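PDB 3QXB: putative Xylose isomerase from Rhodospirillum rubrum, which binds metal ions, here iron(III) and manganese(II), in a TIM barrel of the xylose isomerase-like family and may act as an isomerase. Local coordinates for residues L172-V177 and E205-L210; E87-G92 and M126-T131. All blocks are in the same frame, centred on the assembly; numbering follows the deposited sequence.

Contact 1. Residues L172-V177 and E205-L210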
ATOM      1  N   LEU A 172      -9.393  25.216   2.489  1.00 19.64           N
ATOM      2  CA  LEU A 172     -10.230  24.022   2.542  1.00 20.05           C
ATOM      3  C   LEU A 172     -11.522  24.312   3.412  1.00 20.36           C
ATOM      4  O   LEU A 172     -11.528  25.172   4.282  1.00 19.12           O
ATOM      5  CB  LEU A 172      -9.435  22.776   3.037  1.00 19.79           C
ATOM      6  CG  LEU A 172      -8.548  22.020   2.000  1.00 20.87           C
ATOM      7  CD1 LEU A 172      -7.412  22.864   1.404  1.00 21.50           C
ATOM      8  CD2 LEU A 172      -7.893  20.735   2.597  1.00 17.59           C
ATOM      9  N   SER A 173     -12.583  23.575   3.154  1.00 20.48           N
ATOM     10  CA  SER A 173     -13.851  23.690   3.891  1.00 22.44           C
ATOM     11  C   SER A 173     -14.108  22.572   4.880  1.00 21.71           C
ATOM     12  O   SER A 173     -14.920  22.747   5.773  1.00 22.67           O
ATOM     13  CB  SER A 173     -15.009  23.634   2.899  1.00 23.42           C
ATOM     14  OG  SER A 173     -14.902  24.695   2.025  1.00 29.73           O
HETATM   15  N   MSE A 174     -13.435  21.432   4.717  1.00 21.47           N
HETATM   16  CA  MSE A 174     -13.719  20.246   5.527  1.00 21.11           C
HETATM   17  C   MSE A 174     -12.578  19.243   5.569  1.00 20.06           C
HETATM   18  O   MSE A 174     -11.787  19.108   4.598  1.00 19.19           O
HETATM   19  CB  MSE A 174     -15.029  19.583   5.051  1.00 20.96           C
HETATM   20  CG  MSE A 174     -15.549  18.474   5.944  1.00 23.49           C
HETATM   21 SE   MSE A 174     -17.329  17.866   5.360  0.75 20.56          SE
HETATM   22  CE  MSE A 174     -18.380  19.376   5.898  1.00 25.38           C
ATOM     23  N   LEU A 175     -12.461  18.570   6.711  1.00 20.05           N
ATOM     24  CA  LEU A 175     -11.581  17.390   6.839  1.00 19.78           C
ATOM     25  C   LEU A 175     -12.431  16.160   7.179  1.00 21.10           C
ATOM     26  O   LEU A 175     -13.489  16.295   7.841  1.00 20.76           O
ATOM     27  CB  LEU A 175     -10.521  17.590   7.903  1.00 19.54           C
ATOM     28  CG  LEU A 175      -9.500  18.683   7.690  1.00 18.61           C
ATOM     29  CD1 LEU A 175      -8.555  18.696   8.927  1.00 17.18           C
ATOM     30  CD2 LEU A 175      -8.720  18.533   6.333  1.00 18.04           C
ATOM     31  N   TYR A 176     -11.983  14.978   6.744  1.00 19.94           N
ATOM     32  CA  TYR A 176     -12.680  13.728   7.093  1.00 21.15           C
ATOM     33  C   TYR A 176     -11.784  12.720   7.824  1.00 20.98           C
ATOM     34  O   TYR A 176     -10.580  12.645   7.577  1.00 19.73           O
ATOM     35  CB  TYR A 176     -13.240  12.989   5.885  1.00 21.35           C
ATOM     36  CG  TYR A 176     -14.039  13.775   4.906  1.00 22.84           C
ATOM     37  CD1 TYR A 176     -15.384  14.044   5.109  1.00 27.80           C
ATOM     38  CD2 TYR A 176     -13.475  14.188   3.747  1.00 25.32           C
ATOM     39  CE1 TYR A 176     -16.108  14.726   4.176  1.00 28.85           C
ATOM     40  CE2 TYR A 176     -14.180  14.865   2.825  1.00 26.80           C
ATOM     41  CZ  TYR A 176     -15.479  15.147   3.042  1.00 28.15           C
ATOM     42  OH  TYR A 176     -16.142  15.818   2.084  1.00 30.79           O
ATOM     43  N   VAL A 177     -12.420  11.947   8.708  1.00 21.04           N
ATOM     44  CA  VAL A 177     -11.820  10.799   9.365  1.00 21.09           C
ATOM     45  C   VAL A 177     -12.612   9.580   8.944  1.00 21.65           C
ATOM     46  O   VAL A 177     -13.833   9.582   9.034  1.00 21.79           O
ATOM     47  CB  VAL A 177     -11.874  10.918  10.910  1.00 21.16           C
ATOM     48  CG1 VAL A 177     -11.328   9.633  11.558  1.00 22.64           C
ATOM     49  CG2 VAL A 177     -11.095  12.131  11.350  1.00 19.69           C
ATOM     50  N   GLU A 205     -11.563  24.939  13.322  1.00 23.29           N
ATOM     51  CA  GLU A 205     -11.876  26.166  12.548  1.00 23.31           C
ATOM     52  C   GLU A 205     -12.702  25.864  11.296  1.00 22.61           C
ATOM     53  O   GLU A 205     -13.440  26.704  10.823  1.00 20.68           O
ATOM     54  CB  GLU A 205     -10.582  26.930  12.224  1.00 24.20           C
ATOM     55  CG  GLU A 205      -9.987  27.514  13.485  1.00 27.60           C
ATOM     56  CD  GLU A 205      -8.840  28.460  13.297  1.00 30.60           C
ATOM     57  OE1 GLU A 205      -8.648  28.996  12.186  1.00 32.46           O
ATOM     58  OE2 GLU A 205      -8.139  28.695  14.314  1.00 33.78           O
ATOM     59  N   ILE A 206     -12.604  24.634  10.811  1.00 21.35           N
ATOM     60  CA  ILE A 206     -13.512  24.081   9.830  1.00 21.03           C
ATOM     61  C   ILE A 206     -14.018  22.729  10.389  1.00 21.89           C
ATOM     62  O   ILE A 206     -13.382  22.108  11.237  1.00 20.41           O
ATOM     63  CB  ILE A 206     -12.835  23.900   8.407  1.00 21.41           C
ATOM     64  CG1 ILE A 206     -11.566  23.071   8.526  1.00 20.68           C
ATOM     65  CG2 ILE A 206     -12.580  25.284   7.746  1.00 17.44           C
ATOM     66  CD1 ILE A 206     -10.964  22.467   7.197  1.00 16.69           C
ATOM     67  N   PRO A 207     -15.161  22.263   9.904  1.00 22.88           N
ATOM     68  CA  PRO A 207     -15.656  20.996  10.434  1.00 24.31           C
ATOM     69  C   PRO A 207     -14.780  19.794  10.108  1.00 22.87           C
ATOM     70  O   PRO A 207     -14.207  19.706   9.018  1.00 23.02           O
ATOM     71  CB  PRO A 207     -17.015  20.858   9.754  1.00 25.67           C
ATOM     72  CG  PRO A 207     -16.902  21.778   8.518  1.00 26.49           C
ATOM     73  CD  PRO A 207     -16.124  22.909   8.996  1.00 23.38           C
ATOM     74  N   VAL A 208     -14.673  18.885  11.064  1.00 23.05           N
ATOM     75  CA  VAL A 208     -14.076  17.556  10.834  1.00 22.22           C
ATOM     76  C   VAL A 208     -15.251  16.602  10.925  1.00 23.02           C
ATOM     77  O   VAL A 208     -16.025  16.618  11.892  1.00 22.41           O
ATOM     78  CB  VAL A 208     -12.967  17.241  11.875  1.00 22.05           C
ATOM     79  CG1 VAL A 208     -12.380  15.818  11.720  1.00 21.54           C
ATOM     80  CG2 VAL A 208     -11.875  18.305  11.813  1.00 20.13           C
ATOM     81  N   ARG A 209     -15.422  15.796   9.895  1.00 22.39           N
ATOM     82  CA  ARG A 209     -16.595  14.937   9.791  1.00 23.66           C
ATOM     83  C   ARG A 209     -16.139  13.514   9.499  1.00 22.97           C
ATOM     84  O   ARG A 209     -14.964  13.250   9.288  1.00 23.16           O
ATOM     85  CB  ARG A 209     -17.523  15.464   8.677  1.00 22.29           C
ATOM     86  CG  ARG A 209     -18.200  16.813   8.987  1.00 24.92           C
ATOM     87  CD  ARG A 209     -19.267  16.657  10.080  1.00 26.78           C
ATOM     88  NE  ARG A 209     -19.826  17.940  10.481  1.00 29.38           N
ATOM     89  CZ  ARG A 209     -19.413  18.657  11.527  1.00 32.35           C
ATOM     90  NH1 ARG A 209     -18.383  18.267  12.302  1.00 32.64           N
ATOM     91  NH2 ARG A 209     -20.007  19.800  11.777  1.00 33.10           N
ATOM     92  N   LEU A 210     -17.111  12.599   9.476  1.00 24.07           N
ATOM     93  CA  LEU A 210     -16.859  11.199   9.226  1.00 22.66           C
ATOM     94  C   LEU A 210     -17.109  10.894   7.749  1.00 23.31           C
ATOM     95  O   LEU A 210     -18.028  11.439   7.136  1.00 22.76           O
ATOM     96  CB  LEU A 210     -17.761  10.315  10.094  1.00 22.95           C
ATOM     97  CG  LEU A 210     -17.565  10.438  11.614  1.00 22.36           C
ATOM     98  CD1 LEU A 210     -18.710   9.741  12.361  1.00 24.92           C
ATOM     99  CD2 LEU A 210     -16.208   9.834  12.006  1.00 23.00           C
TER
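Leu172 meets Ile206 mainly through its backbone: the Leu172 O sits 3.6 Å from Ile206 CG2, while the leucine's own branch leads off from the pair. At Ser173 the carbonyl oxygen does the work, with Ile206 CB on it and Pro207 CD at 3.4 Å. The extended first two torsions of selenomethionine Met174 carry SE to 3.9 Å from Arg209 CG, and the bend at chi3 (-72°) lays CE against Pro207 CG at 3.8 Å, the chain crossing both partners at about a right angle. Arg209 in turn doubles back at chi2, and one face of its guanidinium lies against Pro207 CB, which sits over its centre, while NH1 donates to Val208 O from above the carbonyl plane. Both backbone polar atoms of Leu175 are bonded: its N donates to Pro207 O (3.1 Å, nearly straight at 172°) and its O accepts from Arg209 N (2.9 Å). On the far face from Tyr176, its CG packs on Ile206 CD1. The Tyr176 ring has Arg209 O near its plane, at the edge. Val177 N donates to that same oxygen at 2.9 Å, and Val177 CG2 touches Val208 CG1. This is the parallel pairing of adjacent strands in a right-handed beta-alpha-beta unit of a TIM barrel, joined through helix 190-200.

Contact 2. Residues E87-G92 and M126-T131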
ATOM      1  N   GLU A  87     -14.560  16.329  -5.381  1.00 21.73           N
ATOM      2  CA  GLU A  87     -15.069  16.743  -4.084  1.00 22.33           C
ATOM      3  C   GLU A  87     -14.079  16.678  -2.928  1.00 21.91           C
ATOM      4  O   GLU A  87     -14.171  17.464  -1.955  1.00 21.34           O
ATOM      5  CB  GLU A  87     -16.332  15.910  -3.759  1.00 24.49           C
ATOM      6  CG  GLU A  87     -17.436  16.205  -4.750  1.00 24.22           C
ATOM      7  CD  GLU A  87     -18.778  15.561  -4.389  1.00 27.84           C
ATOM      8  OE1 GLU A  87     -18.810  14.350  -4.110  1.00 28.88           O
ATOM      9  OE2 GLU A  87     -19.778  16.296  -4.389  1.00 28.13           O
ATOM     10  N   SER A  88     -13.117  15.772  -3.029  1.00 19.92           N
ATOM     11  CA  SER A  88     -12.158  15.597  -1.963  1.00 19.86           C
ATOM     12  C   SER A  88     -11.029  14.770  -2.471  1.00 19.28           C
ATOM     13  O   SER A  88     -11.121  14.125  -3.504  1.00 19.35           O
ATOM     14  CB  SER A  88     -12.760  14.887  -0.754  1.00 20.03           C
ATOM     15  OG  SER A  88     -13.445  13.705  -1.138  1.00 21.19           O
ATOM     16  N   THR A  89      -9.940  14.829  -1.731  1.00 19.13           N
ATOM     17  CA  THR A  89      -8.804  13.964  -1.888  1.00 17.70           C
ATOM     18  C   THR A  89      -8.865  13.108  -0.656  1.00 18.42           C
ATOM     19  O   THR A  89      -9.529  13.457   0.333  1.00 18.26           O
ATOM     20  CB  THR A  89      -7.419  14.703  -1.924  1.00 17.54           C
ATOM     21  OG1 THR A  89      -7.215  15.446  -0.718  1.00 19.61           O
ATOM     22  CG2 THR A  89      -7.284  15.619  -3.164  1.00 17.32           C
ATOM     23  N   PHE A  90      -8.218  11.951  -0.717  1.00 18.42           N
ATOM     24  CA  PHE A  90      -8.301  10.990   0.374  1.00 18.43           C
ATOM     25  C   PHE A  90      -7.129  10.043   0.384  1.00 17.03           C
ATOM     26  O   PHE A  90      -6.676   9.630  -0.666  1.00 17.08           O
ATOM     27  CB  PHE A  90      -9.585  10.177   0.280  1.00 17.95           C
ATOM     28  CG  PHE A  90     -10.187   9.853   1.643  1.00 21.08           C
ATOM     29  CD1 PHE A  90     -11.037  10.750   2.246  1.00 19.56           C
ATOM     30  CD2 PHE A  90      -9.876   8.670   2.317  1.00 21.81           C
ATOM     31  CE1 PHE A  90     -11.543  10.519   3.503  1.00 18.93           C
ATOM     32  CE2 PHE A  90     -10.398   8.437   3.568  1.00 20.02           C
ATOM     33  CZ  PHE A  90     -11.237   9.333   4.144  1.00 19.12           C
ATOM     34  N   GLY A  91      -6.709   9.641   1.587  1.00 18.79           N
ATOM     35  CA  GLY A  91      -5.683   8.600   1.790  1.00 18.07           C
ATOM     36  C   GLY A  91      -6.007   7.291   1.114  1.00 19.63           C
ATOM     37  O   GLY A  91      -7.192   6.881   1.005  1.00 17.36           O
ATOM     38  N   GLY A  92      -4.946   6.643   0.656  1.00 19.53           N
ATOM     39  CA  GLY A  92      -5.016   5.327   0.050  1.00 20.98           C
ATOM     40  C   GLY A  92      -4.058   4.380   0.761  1.00 21.34           C
ATOM     41  O   GLY A  92      -3.788   4.536   1.974  1.00 21.49           O
HETATM   42  N   MSE A 126      -4.746  21.885  -5.812  1.00 20.47           N
HETATM   43  CA  MSE A 126      -5.785  21.363  -6.727  1.00 20.84           C
HETATM   44  C   MSE A 126      -7.073  22.154  -6.734  1.00 21.57           C
HETATM   45  O   MSE A 126      -7.925  21.910  -7.579  1.00 22.08           O
HETATM   46  CB  MSE A 126      -6.131  19.897  -6.401  1.00 20.15           C
HETATM   47  CG  MSE A 126      -4.983  18.971  -6.580  1.00 19.31           C
HETATM   48 SE   MSE A 126      -5.254  17.170  -6.011  0.75 12.98          SE
HETATM   49  CE  MSE A 126      -6.240  16.534  -7.528  1.00 20.51           C
ATOM     50  N   GLU A 127      -7.203  23.088  -5.784  1.00 21.93           N
ATOM     51  CA  GLU A 127      -8.455  23.799  -5.487  1.00 22.44           C
ATOM     52  C   GLU A 127      -9.584  22.836  -5.166  1.00 22.02           C
ATOM     53  O   GLU A 127     -10.732  23.050  -5.534  1.00 23.39           O
ATOM     54  CB  GLU A 127      -8.814  24.788  -6.584  1.00 24.32           C
ATOM     55  CG  GLU A 127      -7.737  25.807  -6.836  1.00 26.69           C
ATOM     56  CD  GLU A 127      -8.030  26.676  -8.040  1.00 34.66           C
ATOM     57  OE1 GLU A 127      -9.203  26.760  -8.485  1.00 37.12           O
ATOM     58  OE2 GLU A 127      -7.073  27.291  -8.529  1.00 39.88           O
ATOM     59  N   VAL A 128      -9.254  21.771  -4.439  1.00 21.03           N
ATOM     60  CA  VAL A 128     -10.226  20.834  -3.953  1.00 19.80           C
ATOM     61  C   VAL A 128     -10.551  21.219  -2.498  1.00 20.31           C
ATOM     62  O   VAL A 128      -9.659  21.552  -1.712  1.00 20.52           O
ATOM     63  CB  VAL A 128      -9.675  19.398  -4.079  1.00 18.77           C
ATOM     64  CG1 VAL A 128     -10.532  18.357  -3.360  1.00 17.21           C
ATOM     65  CG2 VAL A 128      -9.512  19.065  -5.532  1.00 18.57           C
ATOM     66  N   PRO A 129     -11.829  21.160  -2.125  1.00 20.20           N
ATOM     67  CA  PRO A 129     -12.286  21.711  -0.845  1.00 20.23           C
ATOM     68  C   PRO A 129     -12.084  20.881   0.413  1.00 19.95           C
ATOM     69  O   PRO A 129     -12.195  21.424   1.510  1.00 19.62           O
ATOM     70  CB  PRO A 129     -13.784  21.943  -1.067  1.00 21.03           C
ATOM     71  CG  PRO A 129     -14.167  21.131  -2.214  1.00 23.54           C
ATOM     72  CD  PRO A 129     -12.933  20.758  -3.002  1.00 21.00           C
ATOM     73  N   ALA A 130     -11.744  19.606   0.287  1.00 18.34           N
ATOM     74  CA  ALA A 130     -11.761  18.757   1.444  1.00 18.71           C
ATOM     75  C   ALA A 130     -10.772  17.629   1.253  1.00 18.17           C
ATOM     76  O   ALA A 130     -10.480  17.250   0.119  1.00 18.35           O
ATOM     77  CB  ALA A 130     -13.206  18.212   1.686  1.00 17.88           C
ATOM     78  N   THR A 131     -10.279  17.105   2.365  1.00 18.91           N
ATOM     79  CA  THR A 131      -9.396  15.930   2.370  1.00 18.65           C
ATOM     80  C   THR A 131      -9.646  15.155   3.650  1.00 19.19           C
ATOM     81  O   THR A 131     -10.264  15.666   4.595  1.00 19.85           O
ATOM     82  CB  THR A 131      -7.892  16.294   2.220  1.00 18.82           C
ATOM     83  OG1 THR A 131      -7.113  15.114   1.903  1.00 18.16           O
ATOM     84  CG2 THR A 131      -7.349  16.951   3.479  1.00 19.00           C
TER
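Thr89 and Thr131 face each other through their hydroxyls, OG1 to OG1 at 2.6 Å, a short hydrogen bond at the tight centre of this contact. Thr131 swings its OG1 anti to the backbone N (chi1 -166°), which carries the oxygen across to its partner; Thr123 also bonds Thr89 OG1 and Tyr56 OH bonds Thr131 OG1, so the buried pair belongs to a small polar chain. Beside it, Thr89 N donates to Ala130 O at 3.1 Å, with the donor tilted 22° from the carbonyl plane. The same oxygen lies 3.1 Å from Ser88 CA in a CH...O contact. Val128 CG1 presses on Ser88 CA at 3.5 Å, and the methyl of Thr89, CG2, rests 3.8 Å from SE of the selenomethionine Met126. Packing slackens at Glu87, where the exposed Pro129 merely brings CG and CD to 3.7 Å from the Glu87 O; the Glu87 carboxylate turns from Pro129 to Lys21 and Thr282. Strand 85-90 lies between strands 51-55 and 130-133, with helix 106-125 packed over Val128 and Thr131, and Tyr176 of strand 174-177 against Ser88, Phe90 and Ala130.

In the fold
Both contacts are buried strand pairings in the same eight-stranded barrel, their centres 11 Å apart, and they follow one another along the chain. They meet along strands 130-133 and 174-177 and the residues leading into them: Ser173 N lies 2.7 Å from Pro129 O, and Tyr176 N 2.8 Å from Thr131 O, both probable hydrogen bonds. Contact 1 is the larger, held by a regular ladder of three backbone bonds with mostly apolar side chains; contact 2 has one such bond and relies on its paired hydroxyls. Contact 2 also comes nearer the metals. Its Phe90 sits edge-to-face on His244, a metal ligand, and touches Glu178, another ligand, whereas Tyr176 of contact 1 stays about 10 Å from the ions.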